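Local structure of Exo-1,3/1,4-beta-glucanase (Pseudoalteromonas sp., 3RRX) at residues L408-S413 and V563-K568; D481-V486 and D521-V526; A393-L398 and T572-T577; I416-K421 and G466-S471; L401-S406 and L610-N615. The protein probably removes glucose units from the ends of beta-1,3- and beta-1,4-linked glucans, as an exo-acting member of glycoside hydrolase family 3. The protein carries 1 engineered substitution. One frame throughout, in Å; residues are numbered along the deposited sequence.

Interaction 1 (L408-S413 and V563-K568); sequences LPIKAS and VLLTNK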
# COMPACT_ATOMS: atom_id res chain seq x y z
N LEU A 408 30.49 8.58 -1.67
CA LEU A 408 29.86 7.75 -0.64
C LEU A 408 30.68 6.48 -0.45
O LEU A 408 31.21 5.94 -1.42
CB LEU A 408 28.43 7.37 -1.05
CG LEU A 408 27.38 8.49 -1.02
CD1 LEU A 408 26.05 7.99 -1.57
CD2 LEU A 408 27.22 9.05 0.41
N PRO A 409 30.75 5.97 0.79
CA PRO A 409 30.13 6.51 2.00
C PRO A 409 30.92 7.66 2.59
O PRO A 409 32.14 7.76 2.41
CB PRO A 409 30.14 5.32 2.96
CG PRO A 409 31.35 4.53 2.55
CD PRO A 409 31.44 4.69 1.05
N ILE A 410 30.22 8.54 3.29
CA ILE A 410 30.83 9.73 3.87
C ILE A 410 31.33 9.42 5.28
O ILE A 410 30.60 8.83 6.07
CB ILE A 410 29.81 10.87 3.97
CG1 ILE A 410 29.39 11.32 2.57
CG2 ILE A 410 30.36 12.03 4.80
CD1 ILE A 410 28.05 12.01 2.54
N LYS A 411 32.56 9.83 5.58
CA LYS A 411 33.08 9.72 6.94
C LYS A 411 32.14 10.39 7.95
O LYS A 411 31.84 11.57 7.82
CB LYS A 411 34.46 10.37 7.05
CG LYS A 411 35.57 9.61 6.34
CD LYS A 411 35.87 8.30 7.03
CE LYS A 411 37.03 7.57 6.36
NZ LYS A 411 38.33 8.28 6.56
N ALA A 412 31.70 9.63 8.95
CA ALA A 412 30.76 10.15 9.94
C ALA A 412 31.35 11.29 10.77
O ALA A 412 30.63 12.10 11.34
CB ALA A 412 30.25 9.02 10.84
N SER A 413 32.68 11.34 10.82
CA SER A 413 33.37 12.38 11.59
C SER A 413 33.58 13.67 10.80
O SER A 413 34.23 14.59 11.28
CB SER A 413 34.72 11.86 12.08
OG SER A 413 35.53 11.43 10.99
N VAL A 563 23.37 3.56 5.61
CA VAL A 563 24.06 3.23 4.37
C VAL A 563 25.01 4.33 3.89
O VAL A 563 26.12 4.04 3.44
CB VAL A 563 23.06 2.87 3.24
CG1 VAL A 563 23.80 2.62 1.92
CG2 VAL A 563 22.21 1.64 3.65
N LEU A 564 24.59 5.59 3.99
CA LEU A 564 25.37 6.70 3.44
C LEU A 564 26.62 7.04 4.26
O LEU A 564 27.59 7.55 3.70
CB LEU A 564 24.50 7.96 3.30
CG LEU A 564 23.74 8.11 1.97
CD1 LEU A 564 22.82 6.92 1.71
CD2 LEU A 564 22.96 9.42 1.98
N LEU A 565 26.58 6.78 5.56
CA LEU A 565 27.69 7.14 6.45
C LEU A 565 28.57 5.94 6.80
O LEU A 565 28.08 4.82 6.87
CB LEU A 565 27.16 7.73 7.76
CG LEU A 565 26.31 9.00 7.71
CD1 LEU A 565 26.00 9.48 9.14
CD2 LEU A 565 27.02 10.09 6.94
N THR A 566 29.85 6.17 7.05
CA THR A 566 30.70 5.14 7.65
C THR A 566 30.31 5.03 9.12
O THR A 566 29.54 5.84 9.63
CB THR A 566 32.19 5.53 7.61
OG1 THR A 566 32.41 6.67 8.46
CG2 THR A 566 32.66 5.84 6.19
N ASN A 567 30.84 4.01 9.80
CA ASN A 567 30.77 3.99 11.26
C ASN A 567 31.81 4.94 11.86
O ASN A 567 32.48 5.67 11.12
CB ASN A 567 30.93 2.56 11.81
CG ASN A 567 32.28 1.96 11.47
OD1 ASN A 567 33.27 2.67 11.24
ND2 ASN A 567 32.34 0.63 11.43
N LYS A 568 31.96 4.92 13.18
CA LYS A 568 32.89 5.83 13.87
C LYS A 568 34.33 5.63 13.43
O LYS A 568 35.09 6.60 13.32
CB LYS A 568 32.81 5.65 15.39
CG LYS A 568 31.45 5.90 15.99
CD LYS A 568 31.52 5.95 17.51
CE LYS A 568 32.04 4.63 18.08
NZ LYS A 568 32.09 4.67 19.58
O HOH W 1 34.33 8.57 10.97
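I410 meets the other segment with both of its backbone polar groups: I410 N donates to L564 O at 2.8 Å, and T566 N donates to I410 O at 2.9 Å. Two residues further along, a side chain takes over from the backbone. T566 OG1 accepts the N-H of A412 at 3.1 Å and donates its own proton in a hydrogen bond to N567 O at 2.8 Å, in the carbonyl plane and on a lone pair. With chi1 at 66°, OG1 stands between the backbone N and the carbonyl carbon, within reach of both partners, while CG2 turns the other way and meets P409 CG at 4.1 Å, the two side chains at about a right angle. A valine here would lose the hydroxyl and is likely to leave A412 N without its acceptor and N567 O without this donor.

Apolar contacts flank the polar row. L408 CD2 leans on L564 CG at 3.9 Å, and I410 CB touches L565 CD2 at 4.1 Å. Further out, L565 packs on L457 and V461 of helix 453-463, and L408 and I410 both reach V526 of strand 525-530. The arrangement is a single beta bridge, between I410 and L565, that fastens the chain leaving helix 558-564 to the loop joining strands 399-403 and 415-419, within the alpha/beta sheet domain of a family 3 glycosidase.

Interaction 2 (D481-V486 and D521-V526); sequences DVAIVV and DNIPVV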
# COMPACT_ATOMS: atom_id res chain seq x y z
N ASP A 481 32.40 19.84 4.44
CA ASP A 481 33.13 18.91 3.59
C ASP A 481 32.24 18.34 2.48
O ASP A 481 32.72 17.99 1.41
CB ASP A 481 33.68 17.76 4.43
CG ASP A 481 34.62 18.24 5.51
OD1 ASP A 481 35.40 19.18 5.25
OD2 ASP A 481 34.60 17.67 6.61
N VAL A 482 30.95 18.24 2.77
CA VAL A 482 29.99 17.67 1.82
C VAL A 482 28.58 18.14 2.18
O VAL A 482 28.30 18.43 3.35
CB VAL A 482 30.04 16.12 1.82
CG1 VAL A 482 29.71 15.56 3.20
CG2 VAL A 482 29.10 15.53 0.74
N ALA A 483 27.71 18.25 1.18
CA ALA A 483 26.32 18.58 1.43
C ALA A 483 25.45 17.39 1.04
O ALA A 483 25.56 16.87 -0.07
CB ALA A 483 25.90 19.82 0.64
N ILE A 484 24.61 16.93 1.97
CA ILE A 484 23.61 15.93 1.63
C ILE A 484 22.32 16.68 1.41
O ILE A 484 21.81 17.34 2.31
CB ILE A 484 23.42 14.90 2.76
CG1 ILE A 484 24.72 14.13 2.99
CG2 ILE A 484 22.26 13.94 2.45
CD1 ILE A 484 24.68 13.19 4.19
N VAL A 485 21.81 16.60 0.19
CA VAL A 485 20.65 17.40 -0.19
C VAL A 485 19.45 16.49 -0.39
O VAL A 485 19.45 15.63 -1.28
CB VAL A 485 20.94 18.22 -1.45
CG1 VAL A 485 19.75 19.08 -1.81
CG2 VAL A 485 22.20 19.10 -1.24
N VAL A 486 18.43 16.66 0.45
CA VAL A 486 17.26 15.78 0.41
C VAL A 486 16.09 16.50 -0.27
O VAL A 486 15.55 17.48 0.25
CB VAL A 486 16.80 15.34 1.81
CG1 VAL A 486 15.76 14.22 1.69
CG2 VAL A 486 18.00 14.86 2.66
N ASP A 521 29.79 26.66 -5.28
CA ASP A 521 30.67 26.92 -4.15
C ASP A 521 31.70 25.82 -4.02
O ASP A 521 32.45 25.78 -3.04
CB ASP A 521 29.87 26.98 -2.86
CG ASP A 521 29.49 28.39 -2.47
OD1 ASP A 521 29.11 28.59 -1.30
OD2 ASP A 521 29.59 29.29 -3.33
N ASN A 522 31.72 24.91 -4.98
CA ASN A 522 32.68 23.82 -4.96
C ASN A 522 32.49 22.90 -3.76
O ASN A 522 33.45 22.35 -3.23
CB ASN A 522 34.11 24.38 -4.97
CG ASN A 522 35.14 23.33 -5.31
OD1 ASN A 522 36.10 23.13 -4.57
ND2 ASN A 522 34.95 22.65 -6.44
N ILE A 523 31.24 22.73 -3.34
CA ILE A 523 30.91 21.78 -2.28
C ILE A 523 30.40 20.49 -2.93
O ILE A 523 29.49 20.52 -3.74
CB ILE A 523 29.81 22.35 -1.36
CG1 ILE A 523 30.30 23.62 -0.66
CG2 ILE A 523 29.36 21.30 -0.32
CD1 ILE A 523 29.19 24.43 -0.03
N PRO A 524 31.01 19.35 -2.57
CA PRO A 524 30.59 18.04 -3.07
C PRO A 524 29.15 17.76 -2.65
O PRO A 524 28.81 18.00 -1.50
CB PRO A 524 31.54 17.07 -2.36
CG PRO A 524 32.70 17.91 -1.93
CD PRO A 524 32.15 19.26 -1.65
N VAL A 525 28.33 17.27 -3.57
CA VAL A 525 26.89 17.15 -3.33
C VAL A 525 26.42 15.71 -3.43
O VAL A 525 26.63 15.05 -4.44
CB VAL A 525 26.10 18.00 -4.34
CG1 VAL A 525 24.64 17.57 -4.38
CG2 VAL A 525 26.25 19.50 -4.02
N VAL A 526 25.79 15.21 -2.37
CA VAL A 526 25.13 13.91 -2.38
C VAL A 526 23.62 14.12 -2.34
O VAL A 526 23.09 14.65 -1.36
CB VAL A 526 25.53 13.05 -1.16
CG1 VAL A 526 24.64 11.80 -1.08
CG2 VAL A 526 27.00 12.65 -1.24
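A483 and V526 meet through flat peptide groups, and no aromatic ring takes part. On one face of the sheet these strands build lie A483, V485 and V525, with I523 CG2 against A483 CB at 3.9 Å; on the other lie V482, I484 and V526. Between the faces the peptides are zipped together in parallel register. A483 bonds to the residues flanking V525: its N-H goes to P524 O at 2.9 Å, and its carbonyl oxygen receives the N-H of V526 at 2.8 Å, both bonds almost straight. V485 N then donates to V526 O, also at 2.8 Å, and continues the ladder.

The start of the ladder is closely packed. V482 has its CG2 anti to the backbone N (chi1 60° for CG1), which brings this methyl to 3.3 Å from P524 O and to 4.1 Å from V526 CG2. The proline ring in turn sets its CG 3.3 Å from D481 O, so carbon and oxygen pack closely just before the regular hydrogen bonds begin. Further along, V485 CG2 and V525 CG1 pair more loosely at 4.3 Å.

The two strands belong to a beta-alpha-beta unit. Helix 510-520 links them, ends in a Schellman motif at N522, and packs L518 on V485 and V525. On its far side strand 482-488 is hydrogen-bonded to strand 415-419 through L417 and A419, so it lies between two parallel neighbours, while I416 and I410 cover V482.

Interaction 3 (A393-L398 and T572-T577); sequences AVRKSL and TQFDFT
R395 lays its side chain over one face of the F574 ring. The chain runs out extended at chi2 and then bends at chi3 (-67°), which places CD above the middle of the ring, 3.6 Å from its centroid, as a CH-pi contact. From there the guanidinium continues nearly flat over the same face: its plane lies 14° from that of the ring, NE comes to 3.4 Å from F574 CE1, and CZ sits off-centre, 4.1 Å from the centroid, in a cation-pi contact. D562 holds NH1 by a salt bridge. Losing this group to an alanine here would probably set the F574 ring free to turn and leave D562 without its mate.

All this happens where helix 384-397 ends, just before L398; through A393 and K396 the helix also touches helix 127-133 of the N-terminal barrel, so the contact lies where the two parts of the chain meet. L398 CB packs on F576 CE1 at 3.8 Å, and L398 O lies at the edge of that ring, in its plane. K396 CG passes T577 OG1 at 3.9 Å, while its amino end turns to E392 and D135. Water 2 bridges T577 N and L398 O.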
# COMPACT_ATOMS: atom_id res chain seq x y z
N ALA A 393 14.23 -2.46 6.09
CA ALA A 393 13.59 -2.31 4.79
C ALA A 393 14.05 -1.04 4.09
O ALA A 393 14.29 -1.03 2.88
CB ALA A 393 12.09 -2.35 4.91
N VAL A 394 14.19 0.05 4.86
CA VAL A 394 14.70 1.30 4.29
C VAL A 394 16.09 1.08 3.69
O VAL A 394 16.34 1.44 2.54
CB VAL A 394 14.77 2.43 5.35
CG1 VAL A 394 15.53 3.65 4.79
CG2 VAL A 394 13.37 2.83 5.80
N ARG A 395 16.99 0.48 4.47
CA ARG A 395 18.36 0.27 4.00
C ARG A 395 18.39 -0.51 2.69
O ARG A 395 19.17 -0.21 1.79
CB ARG A 395 19.19 -0.50 5.03
CG ARG A 395 19.46 0.24 6.33
CD ARG A 395 20.54 -0.47 7.14
NE ARG A 395 20.11 -1.79 7.63
CZ ARG A 395 19.64 -2.00 8.85
NH1 ARG A 395 19.54 -0.98 9.70
NH2 ARG A 395 19.27 -3.21 9.23
N LYS A 396 17.55 -1.53 2.61
CA LYS A 396 17.54 -2.42 1.45
C LYS A 396 16.82 -1.82 0.24
O LYS A 396 17.03 -2.27 -0.89
CB LYS A 396 16.93 -3.77 1.84
CG LYS A 396 17.78 -4.55 2.83
CD LYS A 396 17.16 -5.89 3.18
CE LYS A 396 18.13 -6.75 4.00
NZ LYS A 396 17.50 -8.03 4.43
N SER A 397 15.99 -0.81 0.47
CA SER A 397 15.21 -0.21 -0.61
C SER A 397 16.00 0.82 -1.43
O SER A 397 15.65 1.11 -2.58
CB SER A 397 13.96 0.48 -0.04
OG SER A 397 14.33 1.67 0.65
N LEU A 398 17.06 1.39 -0.85
CA LEU A 398 17.77 2.50 -1.48
C LEU A 398 18.50 2.01 -2.73
O LEU A 398 19.13 0.95 -2.71
CB LEU A 398 18.79 3.14 -0.53
CG LEU A 398 18.37 3.49 0.91
CD1 LEU A 398 19.54 4.15 1.66
CD2 LEU A 398 17.16 4.41 0.92
N THR A 572 32.86 1.12 6.24
CA THR A 572 31.51 0.94 5.73
C THR A 572 30.70 0.18 6.76
O THR A 572 31.17 -0.83 7.28
CB THR A 572 31.54 0.16 4.41
OG1 THR A 572 32.26 0.91 3.43
CG2 THR A 572 30.13 -0.10 3.90
N GLN A 573 29.50 0.66 7.07
CA GLN A 573 28.63 -0.10 7.97
C GLN A 573 27.59 -0.93 7.23
O GLN A 573 27.39 -2.10 7.54
CB GLN A 573 28.00 0.80 9.04
CG GLN A 573 27.51 2.14 8.55
CD GLN A 573 26.81 2.95 9.64
OE1 GLN A 573 26.57 2.46 10.75
NE2 GLN A 573 26.46 4.19 9.32
N PHE A 574 26.93 -0.33 6.24
CA PHE A 574 26.04 -1.07 5.34
C PHE A 574 26.31 -0.63 3.91
O PHE A 574 26.46 0.56 3.65
CB PHE A 574 24.58 -0.79 5.68
CG PHE A 574 24.13 -1.35 7.00
CD1 PHE A 574 23.60 -2.63 7.08
CD2 PHE A 574 24.22 -0.60 8.16
CE1 PHE A 574 23.18 -3.15 8.29
CE2 PHE A 574 23.80 -1.11 9.37
CZ PHE A 574 23.28 -2.39 9.44
N ASP A 575 26.36 -1.58 2.98
CA ASP A 575 26.53 -1.23 1.57
C ASP A 575 25.12 -1.15 0.96
O ASP A 575 24.16 -1.61 1.57
CB ASP A 575 27.36 -2.31 0.86
CG ASP A 575 27.98 -1.83 -0.47
OD1 ASP A 575 27.56 -0.79 -1.02
OD2 ASP A 575 28.89 -2.52 -0.97
N PHE A 576 24.99 -0.54 -0.21
CA PHE A 576 23.74 -0.59 -0.96
C PHE A 576 23.48 -2.01 -1.44
O PHE A 576 24.42 -2.73 -1.80
CB PHE A 576 23.81 0.34 -2.18
CG PHE A 576 23.71 1.79 -1.83
CD1 PHE A 576 22.47 2.44 -1.81
CD2 PHE A 576 24.85 2.52 -1.49
CE1 PHE A 576 22.38 3.79 -1.48
CE2 PHE A 576 24.76 3.86 -1.18
CZ PHE A 576 23.53 4.50 -1.16
N THR A 577 22.22 -2.42 -1.44
CA THR A 577 21.82 -3.73 -1.95
C THR A 577 20.65 -3.63 -2.93
O THR A 577 20.43 -4.54 -3.72
CB THR A 577 21.45 -4.70 -0.81
OG1 THR A 577 20.49 -4.09 0.05
CG2 THR A 577 22.69 -5.07 0.02
O HOH W 2 20.23 -0.50 -0.74
O HOH W 3 21.46 -2.11 1.99
O HOH W 4 18.26 -5.43 -0.81

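Interaction 4 (I416-K421 and G466-S471); sequences ILVAGK and GKITLS
V418 and I468 set their side chains aslant on one face of the sheet, with V418 CG2 only 3.6 Å from I468 CD1. I468 reaches so far because CG1 stands anti to its backbone N (chi1 -163°) and the chain stays extended to CD1. On the same face I416 lies beside I468, its CB 4.3 Å from I468 CG1, and L470 brings CD1 over the carbonyl oxygen of V418. L417 and T469 occupy the opposite face, also inclined to each other, where L417 CD1 meets T469 CG2 at 3.9 Å.

Four backbone bonds fix this parallel register, among them V418 N to T469 O at 2.8 Å, nearly straight, and S471 N to V418 O at 3.0 Å. The bond from T469 N to I416 O is more bent, at 140°. Water 5 donates to the same I416 oxygen at 2.9 Å and also touches T469 OG1.

The two faces differ in setting. Helix 453-463 packs on the first through V461, L457 and F454; on the other, L417 packs on P480 with the exposed T469 beside it. Strand 467-470 is an edge strand of the mixed six-stranded sheet, and strand 415-419 is inside it, beside strand 482-488. The chemistry follows the setting: aliphatic branches against the helix, a parallel ladder straight at three of its four bonds, and a hydroxyl and a water where I416 O is gripped by two donors.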
# COMPACT_ATOMS: atom_id res chain seq x y z
N ILE A 416 29.26 18.08 7.91
CA ILE A 416 28.22 17.86 6.92
C ILE A 416 27.14 18.92 6.99
O ILE A 416 26.71 19.32 8.08
CB ILE A 416 27.60 16.46 7.11
CG1 ILE A 416 28.67 15.39 6.95
CG2 ILE A 416 26.42 16.23 6.14
CD1 ILE A 416 28.21 14.00 7.32
N LEU A 417 26.71 19.38 5.83
CA LEU A 417 25.52 20.22 5.73
C LEU A 417 24.38 19.39 5.16
O LEU A 417 24.55 18.73 4.14
CB LEU A 417 25.78 21.39 4.79
CG LEU A 417 24.59 22.28 4.43
CD1 LEU A 417 24.13 23.10 5.65
CD2 LEU A 417 24.98 23.21 3.29
N VAL A 418 23.22 19.41 5.81
CA VAL A 418 22.05 18.73 5.25
C VAL A 418 21.06 19.80 4.83
O VAL A 418 20.67 20.65 5.64
CB VAL A 418 21.38 17.78 6.27
CG1 VAL A 418 20.25 16.99 5.60
CG2 VAL A 418 22.42 16.83 6.85
N ALA A 419 20.68 19.77 3.56
CA ALA A 419 19.85 20.82 2.98
C ALA A 419 18.73 20.18 2.17
O ALA A 419 18.65 18.95 2.07
CB ALA A 419 20.71 21.74 2.07
N GLY A 420 17.87 21.01 1.59
CA GLY A 420 16.78 20.50 0.77
C GLY A 420 15.49 20.46 1.57
O GLY A 420 15.51 20.26 2.78
N LYS A 421 14.37 20.64 0.88
CA LYS A 421 13.05 20.68 1.51
C LYS A 421 12.69 19.37 2.25
O LYS A 421 11.90 19.37 3.18
CB LYS A 421 12.01 20.96 0.43
CG LYS A 421 10.66 21.42 0.94
CD LYS A 421 9.67 21.52 -0.22
CE LYS A 421 8.31 21.98 0.28
NZ LYS A 421 7.83 21.15 1.41
N GLY A 466 31.74 14.16 14.53
CA GLY A 466 31.66 15.08 13.40
C GLY A 466 30.80 16.28 13.73
O GLY A 466 30.42 16.47 14.88
N LYS A 467 30.50 17.10 12.73
CA LYS A 467 29.66 18.28 12.91
C LYS A 467 28.59 18.31 11.83
O LYS A 467 28.87 18.02 10.67
CB LYS A 467 30.49 19.57 12.82
CG LYS A 467 31.52 19.73 13.94
CD LYS A 467 30.85 19.77 15.30
CE LYS A 467 31.88 19.82 16.43
NZ LYS A 467 32.75 21.03 16.32
N ILE A 468 27.38 18.68 12.20
CA ILE A 468 26.28 18.68 11.24
C ILE A 468 25.42 19.92 11.38
O ILE A 468 25.25 20.45 12.48
CB ILE A 468 25.43 17.39 11.35
CG1 ILE A 468 24.57 17.22 10.09
CG2 ILE A 468 24.56 17.39 12.62
CD1 ILE A 468 23.97 15.84 9.95
N THR A 469 24.88 20.38 10.26
CA THR A 469 24.04 21.57 10.24
C THR A 469 22.82 21.31 9.37
O THR A 469 22.94 20.70 8.31
CB THR A 469 24.83 22.76 9.65
OG1 THR A 469 25.88 23.13 10.56
CG2 THR A 469 23.92 23.95 9.43
N LEU A 470 21.65 21.76 9.82
CA LEU A 470 20.44 21.67 9.01
C LEU A 470 20.08 23.03 8.43
O LEU A 470 19.93 24.00 9.17
CB LEU A 470 19.26 21.15 9.85
CG LEU A 470 17.88 21.20 9.18
CD1 LEU A 470 17.83 20.22 8.01
CD2 LEU A 470 16.77 20.90 10.20
N SER A 471 19.94 23.11 7.11
CA SER A 471 19.46 24.32 6.47
C SER A 471 18.81 23.99 5.14
O SER A 471 19.50 23.76 4.14
CB SER A 471 20.59 25.32 6.27
OG SER A 471 20.18 26.39 5.43
O HOH W 5 28.05 21.52 9.41

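Interaction 5 (L401-S406 and L610-N615); sequences LKNNES and LTYQDN
L610 and Y612 lie in a loop whose type I turn, from T611 to D614, faces N403 near a classic beta bulge: L401 and K402 both sit across from F547 on the neighbouring strand 546-551. L610 CD1 pushes against the backbone there, 3.7 Å from L401 O and 3.9 Å from N403 N. N403 turns its amide toward the turn, CG anti to the backbone N (chi1 -170°), and ND2 comes to the edge of the Y612 ring, near its plane, 4.0 Å from CD1. Amide and ring planes are 56° apart.

Two waters join the polar atoms. Water 6 takes the N-H of N403 ND2 at 2.9 Å and lies 2.8 Å from T611 O; water 7 sits 2.7 Å from S406 OG and 2.6 Å from D614 O. The turn is braced by D614 OD2, which accepts from T611 N, and by an ST turn in which T611 OG1 accepts from Q613 N.

N403 OD1 is bonded to L408 N and Y612 OH to V563 O, so both side chains are held from beyond the contact. Between these two segments, then, polar cohesion is lent by water, while one leucine methyl and an amide at a ring edge supply most of the direct touch.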
# COMPACT_ATOMS: atom_id res chain seq x y z
N LEU A 401 22.21 5.41 -7.80
CA LEU A 401 22.23 5.63 -9.24
C LEU A 401 23.58 6.17 -9.71
O LEU A 401 24.04 5.86 -10.81
CB LEU A 401 21.12 6.60 -9.67
CG LEU A 401 19.67 6.15 -9.38
CD1 LEU A 401 18.69 7.21 -9.89
CD2 LEU A 401 19.34 4.79 -10.01
N LYS A 402 24.21 6.99 -8.86
CA LYS A 402 25.46 7.67 -9.21
C LYS A 402 26.28 7.84 -7.94
O LYS A 402 25.74 8.20 -6.88
CB LYS A 402 25.16 9.04 -9.84
CG LYS A 402 26.39 9.89 -10.14
CD LYS A 402 26.00 11.19 -10.86
CE LYS A 402 27.24 12.05 -11.16
NZ LYS A 402 26.84 13.29 -11.90
N ASN A 403 27.58 7.55 -8.03
CA ASN A 403 28.51 7.73 -6.92
C ASN A 403 29.89 8.08 -7.48
O ASN A 403 30.83 7.30 -7.35
CB ASN A 403 28.59 6.46 -6.08
CG ASN A 403 29.36 6.67 -4.77
OD1 ASN A 403 29.50 7.80 -4.30
ND2 ASN A 403 29.83 5.58 -4.18
N ASN A 404 30.01 9.25 -8.10
CA ASN A 404 31.25 9.61 -8.78
C ASN A 404 32.41 9.79 -7.81
O ASN A 404 32.23 10.37 -6.73
CB ASN A 404 31.06 10.87 -9.64
CG ASN A 404 30.42 10.56 -10.97
OD1 ASN A 404 29.79 9.51 -11.14
ND2 ASN A 404 30.59 11.46 -11.94
N GLU A 405 33.57 9.27 -8.19
CA GLU A 405 34.78 9.32 -7.36
C GLU A 405 34.54 8.74 -5.96
O GLU A 405 35.23 9.10 -5.01
CB GLU A 405 35.31 10.75 -7.25
CG GLU A 405 35.58 11.42 -8.60
CD GLU A 405 36.50 10.61 -9.49
OE1 GLU A 405 37.42 9.96 -8.96
OE2 GLU A 405 36.30 10.63 -10.72
N SER A 406 33.57 7.85 -5.85
CA SER A 406 33.28 7.18 -4.58
C SER A 406 33.12 8.15 -3.42
O SER A 406 33.69 7.95 -2.35
CB SER A 406 34.36 6.15 -4.26
OG SER A 406 34.45 5.18 -5.28
N LEU A 610 24.16 0.60 -8.20
CA LEU A 610 25.57 0.58 -7.82
C LEU A 610 25.75 0.13 -6.38
O LEU A 610 24.82 0.19 -5.56
CB LEU A 610 26.20 1.96 -8.00
CG LEU A 610 26.19 2.58 -9.40
CD1 LEU A 610 26.82 3.97 -9.35
CD2 LEU A 610 26.90 1.71 -10.43
N THR A 611 26.95 -0.34 -6.06
CA THR A 611 27.33 -0.58 -4.67
C THR A 611 28.70 0.04 -4.44
O THR A 611 29.35 0.51 -5.37
CB THR A 611 27.44 -2.07 -4.34
OG1 THR A 611 28.61 -2.62 -4.96
CG2 THR A 611 26.20 -2.84 -4.80
N TYR A 612 29.14 0.04 -3.19
CA TYR A 612 30.44 0.59 -2.85
C TYR A 612 31.59 -0.23 -3.45
O TYR A 612 32.72 0.24 -3.52
CB TYR A 612 30.58 0.69 -1.33
CG TYR A 612 29.65 1.70 -0.70
CD1 TYR A 612 29.21 2.81 -1.42
CD2 TYR A 612 29.21 1.55 0.61
CE1 TYR A 612 28.36 3.75 -0.84
CE2 TYR A 612 28.36 2.48 1.19
CZ TYR A 612 27.95 3.58 0.47
OH TYR A 612 27.11 4.51 1.06
N GLN A 613 31.29 -1.44 -3.91
CA GLN A 613 32.31 -2.26 -4.57
C GLN A 613 32.56 -1.83 -6.01
O GLN A 613 33.57 -2.20 -6.61
CB GLN A 613 31.93 -3.75 -4.52
CG GLN A 613 31.96 -4.34 -3.12
CD GLN A 613 33.32 -4.18 -2.46
OE1 GLN A 613 33.43 -3.63 -1.36
NE2 GLN A 613 34.36 -4.65 -3.14
N ASP A 614 31.64 -1.06 -6.58
CA ASP A 614 31.81 -0.55 -7.94
C ASP A 614 32.70 0.69 -7.97
O ASP A 614 32.75 1.46 -7.02
CB ASP A 614 30.46 -0.21 -8.58
CG ASP A 614 29.57 -1.41 -8.70
OD1 ASP A 614 30.07 -2.48 -9.13
OD2 ASP A 614 28.38 -1.30 -8.36
N ASN A 615 33.41 0.88 -9.08
CA ASN A 615 34.14 2.12 -9.31
C ASN A 615 33.74 2.69 -10.66
O ASN A 615 34.55 2.82 -11.57
CB ASN A 615 35.65 1.91 -9.21
CG ASN A 615 36.07 1.41 -7.84
OD1 ASN A 615 36.18 2.19 -6.90
ND2 ASN A 615 36.28 0.10 -7.73
O HOH W 6 30.28 3.14 -5.76
O HOH W 7 33.23 2.78 -4.83

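Interactions 2 and 4 share one sheet: strands 482-488 and 415-419 are neighbours in it, so the parallel ladder runs from one contact straight into the other. Interaction 1 packs against one face of that sheet, with I410 on V482, I484 and I416, and like interaction 2 it is largely buried. Interaction 4 reaches one edge strand of the sheet and is accordingly half open. Interactions 3 and 5, like interaction 4 only partly buried, trade backbone pairing for a cation-pi stack, ring edges and waters; they meet each other where D575 OD1 accepts from Y612 N. The same tyrosine ties interaction 5 to interaction 1 by bonding V563 O, making Y612 a hub among three contacts.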